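Local coordinates for hypothetical protein (PDB 2IL5) that is of unknown function but belongs to the Activator of Hsp90 ATPase homolog 1-like family, whose Bet v 1-like fold wraps a curved antiparallel sheet around a long C-terminal helix, at residues Lys35-Leu38 against Leu39-Trp42. Sequence-based numbering, arbitrary orientation. Where two conformers were deposited one is given.
Sequences KKDL and LKQW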
ATOM      1  N   LYS A  35     -12.085  -4.101  -0.055  1.00 45.26           N
ATOM      2  CA  LYS A  35     -12.847  -4.861   0.908  1.00 46.03           C
ATOM      3  C   LYS A  35     -12.109  -5.126   2.202  1.00 46.11           C
ATOM      4  O   LYS A  35     -11.075  -5.805   2.218  1.00 46.73           O
ATOM      5  CB  LYS A  35     -13.331  -6.173   0.296  1.00 46.60           C
ATOM      6  CG  LYS A  35     -14.834  -6.190   0.098  1.00 50.45           C
ATOM      7  CD  LYS A  35     -15.532  -6.079   1.488  1.00 56.22           C
ATOM      8  CE  LYS A  35     -15.250  -7.311   2.392  1.00 57.42           C
ATOM      9  NZ  LYS A  35     -15.397  -7.057   3.872  1.00 57.29           N
ATOM     10  N   LYS A  36     -12.685  -4.610   3.286  1.00 46.26           N
ATOM     11  CA  LYS A  36     -12.169  -4.729   4.661  1.00 46.05           C
ATOM     12  C   LYS A  36     -11.639  -6.105   5.082  1.00 45.73           C
ATOM     13  O   LYS A  36     -10.524  -6.232   5.594  1.00 45.27           O
ATOM     14  CB  LYS A  36     -13.270  -4.330   5.632  1.00 46.10           C
ATOM     15  CG  LYS A  36     -12.778  -3.669   6.875  1.00 46.97           C
ATOM     16  CD  LYS A  36     -13.591  -4.078   8.054  1.00 48.03           C
ATOM     17  CE  LYS A  36     -15.006  -3.604   7.936  1.00 49.72           C
ATOM     18  NZ  LYS A  36     -15.869  -4.457   8.760  1.00 50.61           N
ATOM     19  N   ASP A  37     -12.438  -7.140   4.873  1.00 46.09           N
ATOM     20  CA  ASP A  37     -12.075  -8.435   5.413  0.50 46.01           C
ATOM     21  C   ASP A  37     -11.079  -9.160   4.507  1.00 45.93           C
ATOM     22  O   ASP A  37     -10.551 -10.225   4.870  1.00 45.68           O
ATOM     23  CB  ASP A  37     -13.338  -9.229   5.761  0.50 46.60           C
ATOM     24  CG  ASP A  37     -14.294  -8.419   6.643  0.50 47.27           C
ATOM     25  OD1 ASP A  37     -13.859  -7.960   7.731  0.50 47.73           O
ATOM     26  OD2 ASP A  37     -15.456  -8.207   6.231  0.50 47.94           O
ATOM     27  N   LEU A  38     -10.804  -8.536   3.357  1.00 45.69           N
ATOM     28  CA  LEU A  38      -9.704  -8.916   2.491  1.00 45.73           C
ATOM     29  C   LEU A  38      -8.449  -8.081   2.836  1.00 45.70           C
ATOM     30  O   LEU A  38      -7.380  -8.643   3.049  1.00 45.72           O
ATOM     31  CB  LEU A  38     -10.071  -8.759   1.007  1.00 45.60           C
ATOM     32  CG  LEU A  38     -11.218  -9.607   0.467  1.00 45.86           C
ATOM     33  CD1 LEU A  38     -11.337  -9.452  -1.045  1.00 44.07           C
ATOM     34  CD2 LEU A  38     -11.083 -11.089   0.867  1.00 44.04           C
ATOM     35  N   LEU A  39      -8.595  -6.759   2.925  1.00 45.13           N
ATOM     36  CA  LEU A  39      -7.489  -5.871   3.300  1.00 44.74           C
ATOM     37  C   LEU A  39      -6.853  -6.250   4.641  1.00 45.17           C
ATOM     38  O   LEU A  39      -5.632  -6.108   4.826  1.00 44.81           O
ATOM     39  CB  LEU A  39      -7.974  -4.431   3.397  1.00 44.55           C
ATOM     40  CG  LEU A  39      -8.230  -3.647   2.115  1.00 44.00           C
ATOM     41  CD1 LEU A  39      -9.173  -2.458   2.448  1.00 43.52           C
ATOM     42  CD2 LEU A  39      -6.909  -3.208   1.420  1.00 41.75           C
ATOM     43  N   LYS A  40      -7.691  -6.739   5.564  1.00 44.98           N
ATOM     44  CA  LYS A  40      -7.257  -7.157   6.892  1.00 44.82           C
ATOM     45  C   LYS A  40      -6.251  -8.291   6.846  1.00 44.64           C
ATOM     46  O   LYS A  40      -5.496  -8.495   7.805  1.00 44.67           O
ATOM     47  CB  LYS A  40      -8.463  -7.500   7.771  1.00 45.52           C
ATOM     48  CG  LYS A  40      -8.880  -8.949   7.852  1.00 46.49           C
ATOM     49  CD  LYS A  40      -9.871  -9.131   8.989  1.00 49.21           C
ATOM     50  CE  LYS A  40      -9.231  -8.868  10.349  1.00 51.71           C
ATOM     51  NZ  LYS A  40     -10.071  -9.327  11.506  1.00 53.80           N
ATOM     52  N   GLN A  41      -6.220  -8.979   5.702  1.00 44.15           N
ATOM     53  CA  GLN A  41      -5.365 -10.113   5.484  1.00 43.97           C
ATOM     54  C   GLN A  41      -4.036  -9.770   4.835  1.00 44.74           C
ATOM     55  O   GLN A  41      -3.131 -10.615   4.851  1.00 45.36           O
ATOM     56  CB  GLN A  41      -6.086 -11.183   4.647  1.00 44.37           C
ATOM     57  CG  GLN A  41      -7.398 -11.674   5.248  1.00 42.94           C
ATOM     58  CD  GLN A  41      -8.064 -12.784   4.434  1.00 44.20           C
ATOM     59  OE1 GLN A  41      -7.485 -13.850   4.217  1.00 44.52           O
ATOM     60  NE2 GLN A  41      -9.297 -12.538   3.996  1.00 41.62           N
ATOM     61  N   TRP A  42      -3.874  -8.553   4.308  1.00 44.82           N
ATOM     62  CA  TRP A  42      -2.657  -8.262   3.532  1.00 44.71           C
ATOM     63  C   TRP A  42      -2.132  -6.847   3.576  1.00 44.75           C
ATOM     64  O   TRP A  42      -0.951  -6.644   3.382  1.00 45.52           O
ATOM     65  CB  TRP A  42      -2.823  -8.668   2.056  1.00 43.52           C
ATOM     66  CG  TRP A  42      -3.688  -7.740   1.245  1.00 41.55           C
ATOM     67  CD1 TRP A  42      -5.044  -7.838   1.065  1.00 40.20           C
ATOM     68  CD2 TRP A  42      -3.258  -6.605   0.458  1.00 41.30           C
ATOM     69  NE1 TRP A  42      -5.485  -6.812   0.235  1.00 41.92           N
ATOM     70  CE2 TRP A  42      -4.412  -6.054  -0.155  1.00 41.15           C
ATOM     71  CE3 TRP A  42      -2.009  -5.990   0.217  1.00 39.90           C
ATOM     72  CZ2 TRP A  42      -4.354  -4.908  -0.989  1.00 41.14           C
ATOM     73  CZ3 TRP A  42      -1.957  -4.869  -0.617  1.00 39.06           C
ATOM     74  CH2 TRP A  42      -3.129  -4.348  -1.214  1.00 39.40           C
TER
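Leu39 N donates to Lys35 O over 2.7 Å with an N-H...O angle of 173°, and Lys40 N to Lys36 O over 2.9 Å; these i to i+4 bonds define a short helical turn with Lys35 at its N-cap position. Lys35 O also accepts from Leu38 N, so one carbonyl holds two amides. At the far end the spacing shortens to i+3: Gln41 N bonds to Leu38 O at 2.9 Å, from well above that carbonyl plane. The side chain of Gln41 supplies the next i+4 link instead. With CG beside the backbone N (chi1 -57°) and the chain extended beyond it, NE2 meets a lone pair of Asp37 O at 2.8 Å in the carbonyl plane, and that oxygen lies close to the plane of the Gln41 amide. Leu38 CD2 lies 3.9 Å from the same NE2. Trp42 CD1 approaches Leu38 O obliquely at 3.2 Å, while NE1 hydrogen-bonds Ala32 O. This turn joins two layers of the fold: Lys36 and Lys40 lie against strand 50-55, whereas Leu38, Gln41 and Trp42 touch helix 136-166, and Trp33 meets the Trp42 ring edge-to-face.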